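Local coordinates for protein Abbfa_003403 (Acinetobacter baumannii, PDB 4ZXH) that probably activates an amino acid as its adenylate, carries it on a phosphopantetheine arm, condenses it and releases the product, as a four-domain nonribosomal peptide synthetase, at residues L924-L932 and Q1033-E1042; A743-K751 and R776-D784. All coordinates share one frame; numbering follows the deposited sequence.

Contact 1. Residues L924-L932 and Q1033-E1042; sequences LKKNLQIHL and QYSTVERLGE
K926 reaches across from helix 924-931 to lie alongside R1039, the two side chains running past each other in opposite directions, with K926 CD 3.4 Å from R1039 NH1. The tighter packing gathers round the R1039 guanidinium. The amide of Q929 covers one face, its plane 23° from that of the guanidinium, while Y1034 brings CD1, at its ring edge, over the opposite face near the rim, so the cation has neighbours on both faces. A weak bond from R1039 NH2 to Q1033 O helps orient it. Separately, R1039 N donates to T1036 OG1 (3.1 Å), capping the start of helix 1037-1042. Helix 924-931 lies in the C-terminal part of the adenylation domain, and helix 1037-1042 belongs to the helical bundle of the peptidyl carrier domain; their axes run 13.0 Å apart at 80°, a gap that suits long polar chains better than compact apolar ones. K926 supplies the ionic part: NZ meets E1042 OE1 at 3.0 Å on the syn side of the carboxylate, bonds weakly to E1042 OE2, and has a long salt bridge (3.7 Å) to E1038 OE1. At the other end, Q1033 NE2 donates a bent hydrogen bond (3.2 Å, 143°) to Q929 O, tilted out of the carbonyl plane. The loose side is here, where I930 is exposed to solvent and its CG2 merely approaches Q1033 OE1 at 3.9 Å.

Contact 2. Residues A743-K751 and R776-D784; sequences ALDTILAEK and RITDAKYID
This is an apolar helix-to-turn packing inside the adenylation domain, in which A749, L744 and T746 meet A780, I783 and I777. Helix 746-751 belongs to the beta-alpha-beta crossover that joins the parallel strands 735-740 and 756-763 of the large mixed sheet, and the chain running on from strand 773-777, antiparallel to 756-763, folds against this helix. A type I turn from D779 to Y782, closed by the bond from Y782 N to D779 O, brings A780 up to the first turn of the helix. There T746 and A780 bring their CA atoms to 5.2 Å, a spacing that suits a residue as small as alanine, and the T746 methyl faces A780 O. A749 likewise offers just a methyl group, its CB 3.9 Å from A780 CB, so the helix and turn backbones lie close here. E750, an exposed residue, bends at chi2 and lays CG 3.4 Å from A780 CB; its carboxylate OE2 is 4.7 Å from D779 OD1, a pair of like charges that probably repel mildly. D745, at the N-cap position, starts away from the turn and touches N885 of helix 880-888. The branched I783 packs next to T746: with CG1 anti to its own carbonyl carbon (chi1 -58°) and chi2 extended, it reaches over the start of the helix. L744 adds a second apolar patch, its CD2 4.3 Å from I777 CG1. The tip of I783, CD1, ends 3.8 Å from A749 CB and 3.7 Å from L744 O.

In the fold
Contact 2 is partly buried and joins elements within a single domain, whereas contact 1 lies at the surface where the adenylation and carrier domains meet. Their chemistry follows: contact 2 relies on methyl groups and branched aliphatic chains, with no hydrogen bonds between its segments, while contact 1 uses salt bridges, amides and a guanidinium, a polar character consistent with a carrier domain that must change partners. The centres of contact 1 and contact 2 are about 30 Å apart; the nearest atoms of contact 1 and contact 2 are about 11 Å apart, so they do not touch. Helix 880-888 neighbours both: N885 meets D745, T746 and I747 of contact 2, while V886 touches L928, H931 and L932 of contact 1.

Contact 1. Residues L924-L932 and Q1033-E1042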
ATOM      1  N   LEU A 924      -2.234  14.479  -4.651  1.00 56.05           N
ATOM      2  CA  LEU A 924      -1.301  13.544  -4.010  1.00 49.08           C
ATOM      3  C   LEU A 924      -2.028  12.315  -3.473  1.00 49.32           C
ATOM      4  O   LEU A 924      -1.672  11.177  -3.794  1.00 46.34           O
ATOM      5  CB  LEU A 924      -0.537  14.222  -2.873  1.00 44.99           C
ATOM      6  CG  LEU A 924       0.444  15.310  -3.304  1.00 48.60           C
ATOM      7  CD1 LEU A 924       1.189  15.843  -2.110  1.00 51.25           C
ATOM      8  CD2 LEU A 924       1.408  14.781  -4.342  1.00 47.34           C
ATOM      9  N   LYS A 925      -3.038  12.563  -2.646  1.00 48.15           N
ATOM     10  CA  LYS A 925      -3.882  11.513  -2.098  1.00 42.81           C
ATOM     11  C   LYS A 925      -4.314  10.524  -3.187  1.00 46.26           C
ATOM     12  O   LYS A 925      -4.124   9.315  -3.033  1.00 48.20           O
ATOM     13  CB  LYS A 925      -5.102  12.139  -1.423  1.00 54.70           C
ATOM     14  CG  LYS A 925      -6.006  11.186  -0.648  1.00 59.04           C
ATOM     15  CD  LYS A 925      -5.499  10.945   0.751  1.00 62.74           C
ATOM     16  CE  LYS A 925      -6.499  10.126   1.548  1.00 72.08           C
ATOM     17  NZ  LYS A 925      -7.717  10.912   1.890  1.00 76.20           N
ATOM     18  N   LYS A 926      -4.874  11.040  -4.288  1.00 49.09           N
ATOM     19  CA  LYS A 926      -5.331  10.201  -5.401  1.00 45.24           C
ATOM     20  C   LYS A 926      -4.208   9.327  -5.929  1.00 52.79           C
ATOM     21  O   LYS A 926      -4.392   8.123  -6.153  1.00 57.87           O
ATOM     22  CB  LYS A 926      -5.872  11.042  -6.551  1.00 53.15           C
ATOM     23  CG  LYS A 926      -7.046  11.941  -6.207  1.00 65.22           C
ATOM     24  CD  LYS A 926      -8.300  11.170  -5.876  1.00 65.68           C
ATOM     25  CE  LYS A 926      -9.494  12.097  -5.920  1.00 68.06           C
ATOM     26  NZ  LYS A 926      -9.653  12.670  -7.289  1.00 75.30           N
ATOM     27  N   ASN A 927      -3.043   9.937  -6.124  1.00 45.74           N
ATOM     28  CA  ASN A 927      -1.900   9.226  -6.686  1.00 45.49           C
ATOM     29  C   ASN A 927      -1.405   8.094  -5.786  1.00 50.13           C
ATOM     30  O   ASN A 927      -1.234   6.957  -6.241  1.00 54.07           O
ATOM     31  CB  ASN A 927      -0.759  10.203  -6.961  1.00 47.95           C
ATOM     32  CG  ASN A 927       0.359   9.588  -7.787  1.00 51.60           C
ATOM     33  OD1 ASN A 927       1.209   8.860  -7.269  1.00 57.35           O
ATOM     34  ND2 ASN A 927       0.375   9.897  -9.079  1.00 57.44           N
ATOM     35  N   LEU A 928      -1.168   8.401  -4.513  1.00 38.34           N
ATOM     36  CA  LEU A 928      -0.677   7.380  -3.602  1.00 39.03           C
ATOM     37  C   LEU A 928      -1.691   6.238  -3.449  1.00 41.78           C
ATOM     38  O   LEU A 928      -1.309   5.076  -3.312  1.00 46.41           O
ATOM     39  CB  LEU A 928      -0.348   7.973  -2.231  1.00 36.06           C
ATOM     40  CG  LEU A 928       0.680   9.104  -2.141  1.00 39.93           C
ATOM     41  CD1 LEU A 928       1.068   9.274  -0.698  1.00 47.89           C
ATOM     42  CD2 LEU A 928       1.898   8.846  -2.981  1.00 38.29           C
ATOM     43  N   GLN A 929      -2.977   6.557  -3.487  1.00 34.72           N
ATOM     44  CA  GLN A 929      -3.991   5.524  -3.364  1.00 28.31           C
ATOM     45  C   GLN A 929      -3.880   4.443  -4.444  1.00 38.28           C
ATOM     46  O   GLN A 929      -4.203   3.283  -4.194  1.00 49.22           O
ATOM     47  CB  GLN A 929      -5.375   6.150  -3.396  1.00 32.99           C
ATOM     48  CG  GLN A 929      -6.031   6.283  -2.029  1.00 37.77           C
ATOM     49  CD  GLN A 929      -7.191   7.259  -2.053  1.00 49.45           C
ATOM     50  OE1 GLN A 929      -7.253   8.139  -2.912  1.00 53.34           O
ATOM     51  NE2 GLN A 929      -8.123   7.102  -1.119  1.00 48.74           N
ATOM     52  N   ILE A 930      -3.388   4.804  -5.623  1.00 31.85           N
ATOM     53  CA  ILE A 930      -3.297   3.836  -6.699  1.00 34.52           C
ATOM     54  C   ILE A 930      -1.904   3.173  -6.671  1.00 39.59           C
ATOM     55  O   ILE A 930      -1.699   2.114  -7.296  1.00 42.38           O
ATOM     56  CB  ILE A 930      -3.594   4.491  -8.107  1.00 55.59           C
ATOM     57  CG1 ILE A 930      -2.405   5.253  -8.678  1.00 57.13           C
ATOM     58  CG2 ILE A 930      -4.807   5.438  -8.030  1.00 55.10           C
ATOM     59  CD1 ILE A 930      -1.777   4.519  -9.831  1.00 56.20           C
ATOM     60  N   HIS A 931      -0.966   3.746  -5.913  1.00 30.66           N
ATOM     61  CA  HIS A 931       0.422   3.229  -5.896  1.00 34.74           C
ATOM     62  C   HIS A 931       0.874   2.556  -4.589  1.00 38.42           C
ATOM     63  O   HIS A 931       1.907   1.883  -4.540  1.00 35.67           O
ATOM     64  CB  HIS A 931       1.401   4.352  -6.231  1.00 37.28           C
ATOM     65  CG  HIS A 931       1.348   4.779  -7.664  1.00 53.30           C
ATOM     66  ND1 HIS A 931       1.672   3.934  -8.706  1.00 59.00           N
ATOM     67  CD2 HIS A 931       0.992   5.957  -8.230  1.00 54.40           C
ATOM     68  CE1 HIS A 931       1.526   4.577  -9.850  1.00 65.58           C
ATOM     69  NE2 HIS A 931       1.115   5.807  -9.590  1.00 61.41           N
ATOM     70  N   LEU A 932       0.090   2.734  -3.537  1.00 40.01           N
ATOM     71  CA  LEU A 932       0.409   2.173  -2.244  1.00 30.72           C
ATOM     72  C   LEU A 932      -0.660   1.209  -1.751  1.00 32.59           C
ATOM     73  O   LEU A 932      -1.827   1.320  -2.144  1.00 35.46           O
ATOM     74  CB  LEU A 932       0.599   3.301  -1.249  1.00 29.19           C
ATOM     75  CG  LEU A 932       1.909   4.052  -1.447  1.00 34.36           C
ATOM     76  CD1 LEU A 932       2.000   5.194  -0.470  1.00 37.34           C
ATOM     77  CD2 LEU A 932       3.068   3.093  -1.234  1.00 37.44           C
ATOM     78  N   GLN A1033     -10.994   0.096  -6.325  1.00 29.99           N
ATOM     79  CA  GLN A1033      -9.902   0.996  -6.297  1.00 33.48           C
ATOM     80  C   GLN A1033     -10.361   2.444  -6.471  1.00 41.74           C
ATOM     81  O   GLN A1033      -9.766   3.386  -5.930  1.00 55.15           O
ATOM     82  CB  GLN A1033      -8.948   0.470  -7.340  1.00 28.38           C
ATOM     83  CG  GLN A1033      -7.763   1.301  -7.853  1.00 44.52           C
ATOM     84  CD  GLN A1033      -6.941   1.970  -6.704  1.00 81.15           C
ATOM     85  OE1 GLN A1033      -7.350   3.014  -6.324  1.00 80.26           O
ATOM     86  NE2 GLN A1033      -5.981   1.236  -5.982  1.00 81.63           N
ATOM     87  N   TYR A1034     -11.507   2.588  -7.124  1.00 38.79           N
ATOM     88  CA  TYR A1034     -12.262   3.824  -7.119  1.00 29.96           C
ATOM     89  C   TYR A1034     -13.595   3.658  -6.364  1.00 31.62           C
ATOM     90  O   TYR A1034     -14.651   3.591  -6.976  1.00 36.84           O
ATOM     91  CB  TYR A1034     -12.500   4.302  -8.560  1.00 27.84           C
ATOM     92  CG  TYR A1034     -11.205   4.426  -9.320  1.00 30.68           C
ATOM     93  CD1 TYR A1034     -10.390   5.548  -9.186  1.00 30.11           C
ATOM     94  CD2 TYR A1034     -10.770   3.397 -10.135  1.00 31.10           C
ATOM     95  CE1 TYR A1034      -9.187   5.646  -9.871  1.00 26.26           C
ATOM     96  CE2 TYR A1034      -9.568   3.485 -10.817  1.00 32.69           C
ATOM     97  CZ  TYR A1034      -8.780   4.619 -10.678  1.00 28.45           C
ATOM     98  OH  TYR A1034      -7.574   4.740 -11.330  1.00 32.79           O
ATOM     99  N   SER A1035     -13.558   3.672  -5.032  1.00 32.07           N
ATOM    100  CA  SER A1035     -14.730   3.277  -4.235  1.00 33.84           C
ATOM    101  C   SER A1035     -15.581   4.399  -3.592  1.00 31.86           C
ATOM    102  O   SER A1035     -16.526   4.129  -2.841  1.00 38.91           O
ATOM    103  CB  SER A1035     -14.264   2.314  -3.142  1.00 28.48           C
ATOM    104  OG  SER A1035     -13.133   2.840  -2.488  1.00 34.08           O
ATOM    105  N   THR A1036     -15.260   5.647  -3.890  1.00 26.44           N
ATOM    106  CA  THR A1036     -16.172   6.743  -3.585  1.00 23.48           C
ATOM    107  C   THR A1036     -16.867   7.173  -4.855  1.00 25.35           C
ATOM    108  O   THR A1036     -16.385   6.877  -5.947  1.00 28.31           O
ATOM    109  CB  THR A1036     -15.462   7.950  -3.003  1.00 27.33           C
ATOM    110  OG1 THR A1036     -14.656   8.545  -4.031  1.00 33.65           O
ATOM    111  CG2 THR A1036     -14.615   7.555  -1.782  1.00 19.36           C
ATOM    112  N   VAL A1037     -17.987   7.883  -4.729  1.00 30.08           N
ATOM    113  CA  VAL A1037     -18.698   8.346  -5.920  1.00 25.26           C
ATOM    114  C   VAL A1037     -17.830   9.328  -6.704  1.00 31.84           C
ATOM    115  O   VAL A1037     -17.783   9.283  -7.935  1.00 28.44           O
ATOM    116  CB  VAL A1037     -20.025   9.004  -5.570  1.00 27.02           C
ATOM    117  CG1 VAL A1037     -20.627   9.638  -6.803  1.00 26.70           C
ATOM    118  CG2 VAL A1037     -20.971   7.973  -4.992  1.00 28.72           C
ATOM    119  N   GLU A1038     -17.106  10.192  -5.992  1.00 27.51           N
ATOM    120  CA  GLU A1038     -16.256  11.148  -6.687  1.00 24.58           C
ATOM    121  C   GLU A1038     -15.252  10.435  -7.582  1.00 24.65           C
ATOM    122  O   GLU A1038     -15.151  10.732  -8.782  1.00 23.33           O
ATOM    123  CB  GLU A1038     -15.503  12.049  -5.715  1.00 22.14           C
ATOM    124  CG  GLU A1038     -14.892  13.272  -6.413  1.00 30.31           C
ATOM    125  CD  GLU A1038     -13.593  13.731  -5.786  1.00 41.42           C
ATOM    126  OE1 GLU A1038     -12.819  12.863  -5.330  1.00 55.56           O
ATOM    127  OE2 GLU A1038     -13.354  14.955  -5.728  1.00 40.68           O
ATOM    128  N   ARG A1039     -14.512   9.499  -6.987  1.00 21.19           N
ATOM    129  CA  ARG A1039     -13.393   8.884  -7.672  1.00 25.10           C
ATOM    130  C   ARG A1039     -13.868   8.016  -8.832  1.00 25.97           C
ATOM    131  O   ARG A1039     -13.258   8.008  -9.902  1.00 27.24           O
ATOM    132  CB  ARG A1039     -12.551   8.073  -6.686  1.00 28.32           C
ATOM    133  CG  ARG A1039     -11.598   8.964  -5.920  1.00 31.50           C
ATOM    134  CD  ARG A1039     -10.953   8.311  -4.697  1.00 31.77           C
ATOM    135  NE  ARG A1039     -10.232   7.055  -4.939  1.00 38.05           N
ATOM    136  CZ  ARG A1039      -9.238   6.898  -5.807  1.00 44.27           C
ATOM    137  NH1 ARG A1039      -8.827   7.898  -6.586  1.00 54.04           N
ATOM    138  NH2 ARG A1039      -8.661   5.720  -5.918  1.00 39.72           N
ATOM    139  N   LEU A1040     -14.965   7.300  -8.627  1.00 21.53           N
ATOM    140  CA  LEU A1040     -15.491   6.415  -9.658  1.00 21.53           C
ATOM    141  C   LEU A1040     -16.077   7.257 -10.771  1.00 27.31           C
ATOM    142  O   LEU A1040     -15.971   6.917 -11.940  1.00 37.25           O
ATOM    143  CB  LEU A1040     -16.539   5.471  -9.064  1.00 20.95           C
ATOM    144  CG  LEU A1040     -17.261   4.448  -9.944  1.00 25.35           C
ATOM    145  CD1 LEU A1040     -16.311   3.426 -10.554  1.00 18.24           C
ATOM    146  CD2 LEU A1040     -18.300   3.764  -9.080  1.00 24.76           C
ATOM    147  N   GLY A1041     -16.682   8.377 -10.386  1.00 29.48           N
ATOM    148  CA  GLY A1041     -17.279   9.309 -11.322  1.00 21.99           C
ATOM    149  C   GLY A1041     -16.242   9.916 -12.248  1.00 33.30           C
ATOM    150  O   GLY A1041     -16.532  10.107 -13.423  1.00 43.70           O
ATOM    151  N   GLU A1042     -15.041  10.213 -11.741  1.00 31.44           N
ATOM    152  CA  GLU A1042     -13.975  10.739 -12.605  1.00 27.21           C
ATOM    153  C   GLU A1042     -13.582   9.694 -13.655  1.00 40.72           C
ATOM    154  O   GLU A1042     -13.365  10.028 -14.825  1.00 51.50           O
ATOM    155  CB  GLU A1042     -12.746  11.169 -11.786  1.00 22.42           C
ATOM    156  CG  GLU A1042     -13.024  12.317 -10.823  1.00 48.38           C
ATOM    157  CD  GLU A1042     -11.860  12.654  -9.892  1.00 65.42           C
ATOM    158  OE1 GLU A1042     -10.817  11.968  -9.930  1.00 60.78           O
ATOM    159  OE2 GLU A1042     -11.999  13.622  -9.110  1.00 77.58           O
TER

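Contact 2. Residues A743-K751 and R776-D784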
ATOM      1  N   ALA A 743      19.906   7.818   5.861  1.00 48.49           N
ATOM      2  CA  ALA A 743      19.665   6.715   4.944  1.00 49.54           C
ATOM      3  C   ALA A 743      19.754   7.200   3.502  1.00 46.43           C
ATOM      4  O   ALA A 743      19.375   8.331   3.188  1.00 44.65           O
ATOM      5  CB  ALA A 743      18.315   6.082   5.214  1.00 51.05           C
ATOM      6  N   LEU A 744      20.296   6.354   2.636  1.00 43.37           N
ATOM      7  CA  LEU A 744      20.325   6.656   1.218  1.00 43.47           C
ATOM      8  C   LEU A 744      19.111   5.999   0.567  1.00 50.85           C
ATOM      9  O   LEU A 744      18.993   4.767   0.547  1.00 53.43           O
ATOM     10  CB  LEU A 744      21.627   6.168   0.580  1.00 38.96           C
ATOM     11  CG  LEU A 744      21.792   6.347  -0.930  1.00 35.48           C
ATOM     12  CD1 LEU A 744      21.701   7.801  -1.297  1.00 33.79           C
ATOM     13  CD2 LEU A 744      23.127   5.800  -1.368  1.00 41.25           C
ATOM     14  N   ASP A 745      18.191   6.824   0.072  1.00 49.29           N
ATOM     15  CA  ASP A 745      16.997   6.320  -0.599  1.00 48.04           C
ATOM     16  C   ASP A 745      17.318   6.006  -2.053  1.00 52.00           C
ATOM     17  O   ASP A 745      18.267   6.550  -2.617  1.00 50.68           O
ATOM     18  CB  ASP A 745      15.827   7.319  -0.507  1.00 53.74           C
ATOM     19  CG  ASP A 745      16.210   8.732  -0.930  1.00 68.36           C
ATOM     20  OD1 ASP A 745      17.246   9.251  -0.453  1.00 85.67           O
ATOM     21  OD2 ASP A 745      15.497   9.312  -1.773  1.00 64.90           O
ATOM     22  N   THR A 746      16.525   5.127  -2.653  1.00 55.50           N
ATOM     23  CA  THR A 746      16.802   4.657  -4.004  1.00 58.90           C
ATOM     24  C   THR A 746      16.771   5.789  -5.038  1.00 57.85           C
ATOM     25  O   THR A 746      17.589   5.807  -5.962  1.00 58.34           O
ATOM     26  CB  THR A 746      15.811   3.556  -4.406  1.00 58.96           C
ATOM     27  OG1 THR A 746      14.494   3.998  -4.093  1.00 61.87           O
ATOM     28  CG2 THR A 746      16.075   2.288  -3.604  1.00 62.92           C
ATOM     29  N   ILE A 747      15.851   6.738  -4.875  1.00 56.25           N
ATOM     30  CA  ILE A 747      15.742   7.848  -5.822  1.00 56.25           C
ATOM     31  C   ILE A 747      17.026   8.681  -5.878  1.00 54.98           C
ATOM     32  O   ILE A 747      17.515   8.994  -6.961  1.00 58.64           O
ATOM     33  CB  ILE A 747      14.570   8.799  -5.488  1.00 53.47           C
ATOM     34  CG1 ILE A 747      13.273   8.021  -5.228  1.00 48.71           C
ATOM     35  CG2 ILE A 747      14.393   9.836  -6.610  1.00 48.20           C
ATOM     36  CD1 ILE A 747      12.684   7.347  -6.445  1.00 43.58           C
ATOM     37  N   LEU A 748      17.566   9.048  -4.718  1.00 51.32           N
ATOM     38  CA  LEU A 748      18.804   9.830  -4.697  1.00 49.15           C
ATOM     39  C   LEU A 748      19.948   9.010  -5.265  1.00 53.49           C
ATOM     40  O   LEU A 748      20.853   9.533  -5.912  1.00 60.56           O
ATOM     41  CB  LEU A 748      19.146  10.293  -3.283  1.00 39.72           C
ATOM     42  CG  LEU A 748      20.486  11.023  -3.136  1.00 37.39           C
ATOM     43  CD1 LEU A 748      20.561  12.239  -4.046  1.00 36.31           C
ATOM     44  CD2 LEU A 748      20.744  11.420  -1.693  1.00 35.91           C
ATOM     45  N   ALA A 749      19.885   7.710  -5.029  1.00 51.64           N
ATOM     46  CA  ALA A 749      20.922   6.808  -5.485  1.00 49.55           C
ATOM     47  C   ALA A 749      20.994   6.792  -7.002  1.00 49.11           C
ATOM     48  O   ALA A 749      22.080   6.913  -7.563  1.00 50.84           O
ATOM     49  CB  ALA A 749      20.682   5.405  -4.946  1.00 50.29           C
ATOM     50  N   GLU A 750      19.855   6.646  -7.679  1.00 50.10           N
ATOM     51  CA  GLU A 750      19.913   6.573  -9.136  1.00 56.63           C
ATOM     52  C   GLU A 750      20.397   7.883  -9.720  1.00 57.15           C
ATOM     53  O   GLU A 750      21.194   7.878 -10.653  1.00 60.28           O
ATOM     54  CB  GLU A 750      18.573   6.199  -9.759  1.00 66.71           C
ATOM     55  CG  GLU A 750      18.554   4.750 -10.249  1.00 92.28           C
ATOM     56  CD  GLU A 750      19.353   4.520 -11.536  1.00106.43           C
ATOM     57  OE1 GLU A 750      19.197   5.309 -12.491  1.00111.05           O
ATOM     58  OE2 GLU A 750      20.158   3.556 -11.580  1.00107.91           O
ATOM     59  N   LYS A 751      19.921   8.996  -9.170  1.00 56.89           N
ATOM     60  CA  LYS A 751      20.359  10.313  -9.624  1.00 55.92           C
ATOM     61  C   LYS A 751      21.871  10.455  -9.471  1.00 50.12           C
ATOM     62  O   LYS A 751      22.546  10.937 -10.371  1.00 54.94           O
ATOM     63  CB  LYS A 751      19.653  11.425  -8.847  1.00 61.88           C
ATOM     64  CG  LYS A 751      18.181  11.662  -9.189  1.00 67.50           C
ATOM     65  CD  LYS A 751      17.608  12.682  -8.200  1.00 68.88           C
ATOM     66  CE  LYS A 751      16.166  13.048  -8.492  1.00 64.53           C
ATOM     67  NZ  LYS A 751      16.097  13.906  -9.689  1.00 67.54           N
ATOM     68  N   ARG A 776      29.902  -0.072  -1.454  1.00 47.36           N
ATOM     69  CA  ARG A 776      30.062   0.419  -2.823  1.00 46.87           C
ATOM     70  C   ARG A 776      28.738   0.211  -3.560  1.00 52.13           C
ATOM     71  O   ARG A 776      28.384  -0.913  -3.933  1.00 64.81           O
ATOM     72  CB  ARG A 776      31.214  -0.285  -3.566  1.00 43.66           C
ATOM     73  CG  ARG A 776      31.560   0.344  -4.934  1.00 45.29           C
ATOM     74  CD  ARG A 776      32.508  -0.522  -5.775  1.00 56.78           C
ATOM     75  NE  ARG A 776      33.827  -0.688  -5.161  1.00 71.36           N
ATOM     76  CZ  ARG A 776      34.888   0.076  -5.426  1.00 84.33           C
ATOM     77  NH1 ARG A 776      34.801   1.070  -6.306  1.00 86.86           N
ATOM     78  NH2 ARG A 776      36.046  -0.149  -4.809  1.00 84.83           N
ATOM     79  N   ILE A 777      28.005   1.301  -3.754  1.00 47.09           N
ATOM     80  CA  ILE A 777      26.718   1.269  -4.438  1.00 50.07           C
ATOM     81  C   ILE A 777      26.888   1.246  -5.954  1.00 59.26           C
ATOM     82  O   ILE A 777      27.474   2.165  -6.529  1.00 62.46           O
ATOM     83  CB  ILE A 777      25.851   2.486  -4.066  1.00 49.34           C
ATOM     84  CG1 ILE A 777      25.631   2.552  -2.545  1.00 44.93           C
ATOM     85  CG2 ILE A 777      24.528   2.449  -4.831  1.00 48.55           C
ATOM     86  CD1 ILE A 777      25.154   1.247  -1.921  1.00 38.07           C
ATOM     87  N   THR A 778      26.375   0.201  -6.602  1.00 61.51           N
ATOM     88  CA  THR A 778      26.537   0.078  -8.048  1.00 66.24           C
ATOM     89  C   THR A 778      25.183   0.025  -8.740  1.00 63.84           C
ATOM     90  O   THR A 778      25.101   0.145  -9.961  1.00 51.75           O
ATOM     91  CB  THR A 778      27.365  -1.180  -8.436  1.00 61.44           C
ATOM     92  OG1 THR A 778      26.723  -2.362  -7.938  1.00 65.80           O
ATOM     93  CG2 THR A 778      28.786  -1.093  -7.863  1.00 54.39           C
ATOM     94  N   ASP A 779      24.130  -0.144  -7.946  1.00 58.88           N
ATOM     95  CA  ASP A 779      22.773  -0.272  -8.463  1.00 66.99           C
ATOM     96  C   ASP A 779      21.785   0.213  -7.407  1.00 62.83           C
ATOM     97  O   ASP A 779      21.809  -0.257  -6.273  1.00 58.49           O
ATOM     98  CB  ASP A 779      22.479  -1.728  -8.856  1.00 75.61           C
ATOM     99  CG  ASP A 779      21.169  -1.886  -9.627  1.00 85.02           C
ATOM    100  OD1 ASP A 779      20.503  -0.861  -9.906  1.00 86.98           O
ATOM    101  OD2 ASP A 779      20.814  -3.040  -9.968  1.00 85.54           O
ATOM    102  N   ALA A 780      20.908   1.137  -7.789  1.00 62.07           N
ATOM    103  CA  ALA A 780      20.001   1.768  -6.830  1.00 57.01           C
ATOM    104  C   ALA A 780      19.012   0.799  -6.200  1.00 60.20           C
ATOM    105  O   ALA A 780      18.406   1.109  -5.179  1.00 61.37           O
ATOM    106  CB  ALA A 780      19.251   2.891  -7.487  1.00 46.11           C
ATOM    107  N   LYS A 781      18.846  -0.370  -6.802  1.00 62.14           N
ATOM    108  CA  LYS A 781      17.891  -1.341  -6.286  1.00 54.69           C
ATOM    109  C   LYS A 781      18.484  -2.135  -5.112  1.00 58.41           C
ATOM    110  O   LYS A 781      17.765  -2.853  -4.412  1.00 63.94           O
ATOM    111  CB  LYS A 781      17.432  -2.276  -7.411  1.00 49.28           C
ATOM    112  N   TYR A 782      19.788  -1.986  -4.885  1.00 53.70           N
ATOM    113  CA  TYR A 782      20.490  -2.793  -3.886  1.00 52.90           C
ATOM    114  C   TYR A 782      21.328  -1.938  -2.921  1.00 55.90           C
ATOM    115  O   TYR A 782      22.547  -1.771  -3.082  1.00 50.71           O
ATOM    116  CB  TYR A 782      21.355  -3.840  -4.597  1.00 50.15           C
ATOM    117  CG  TYR A 782      20.520  -4.829  -5.399  1.00 60.04           C
ATOM    118  CD1 TYR A 782      20.016  -5.983  -4.808  1.00 64.81           C
ATOM    119  CD2 TYR A 782      20.215  -4.596  -6.740  1.00 61.91           C
ATOM    120  CE1 TYR A 782      19.243  -6.885  -5.533  1.00 74.13           C
ATOM    121  CE2 TYR A 782      19.444  -5.486  -7.473  1.00 66.98           C
ATOM    122  CZ  TYR A 782      18.957  -6.637  -6.869  1.00 75.56           C
ATOM    123  OH  TYR A 782      18.184  -7.542  -7.595  1.00 73.34           O
ATOM    124  N   ILE A 783      20.645  -1.402  -1.912  1.00 58.30           N
ATOM    125  CA  ILE A 783      21.248  -0.502  -0.933  1.00 52.92           C
ATOM    126  C   ILE A 783      21.221  -1.102   0.472  1.00 55.70           C
ATOM    127  O   ILE A 783      20.173  -1.533   0.953  1.00 56.41           O
ATOM    128  CB  ILE A 783      20.523   0.858  -0.912  1.00 43.33           C
ATOM    129  CG1 ILE A 783      20.556   1.494  -2.298  1.00 38.40           C
ATOM    130  CG2 ILE A 783      21.143   1.788   0.107  1.00 35.37           C
ATOM    131  CD1 ILE A 783      19.677   2.715  -2.412  1.00 43.53           C
ATOM    132  N   ASP A 784      22.381  -1.125   1.122  1.00 58.67           N
ATOM    133  CA  ASP A 784      22.518  -1.680   2.469  1.00 54.29           C
ATOM    134  C   ASP A 784      23.653  -0.953   3.187  1.00 50.89           C
ATOM    135  O   ASP A 784      24.303  -0.093   2.593  1.00 53.60           O
ATOM    136  CB  ASP A 784      22.795  -3.198   2.428  1.00 53.06           C
ATOM    137  CG  ASP A 784      23.949  -3.572   1.486  1.00 63.70           C
ATOM    138  OD1 ASP A 784      23.893  -3.230   0.279  1.00 69.42           O
ATOM    139  OD2 ASP A 784      24.940  -4.169   1.968  1.00 66.91           O
TER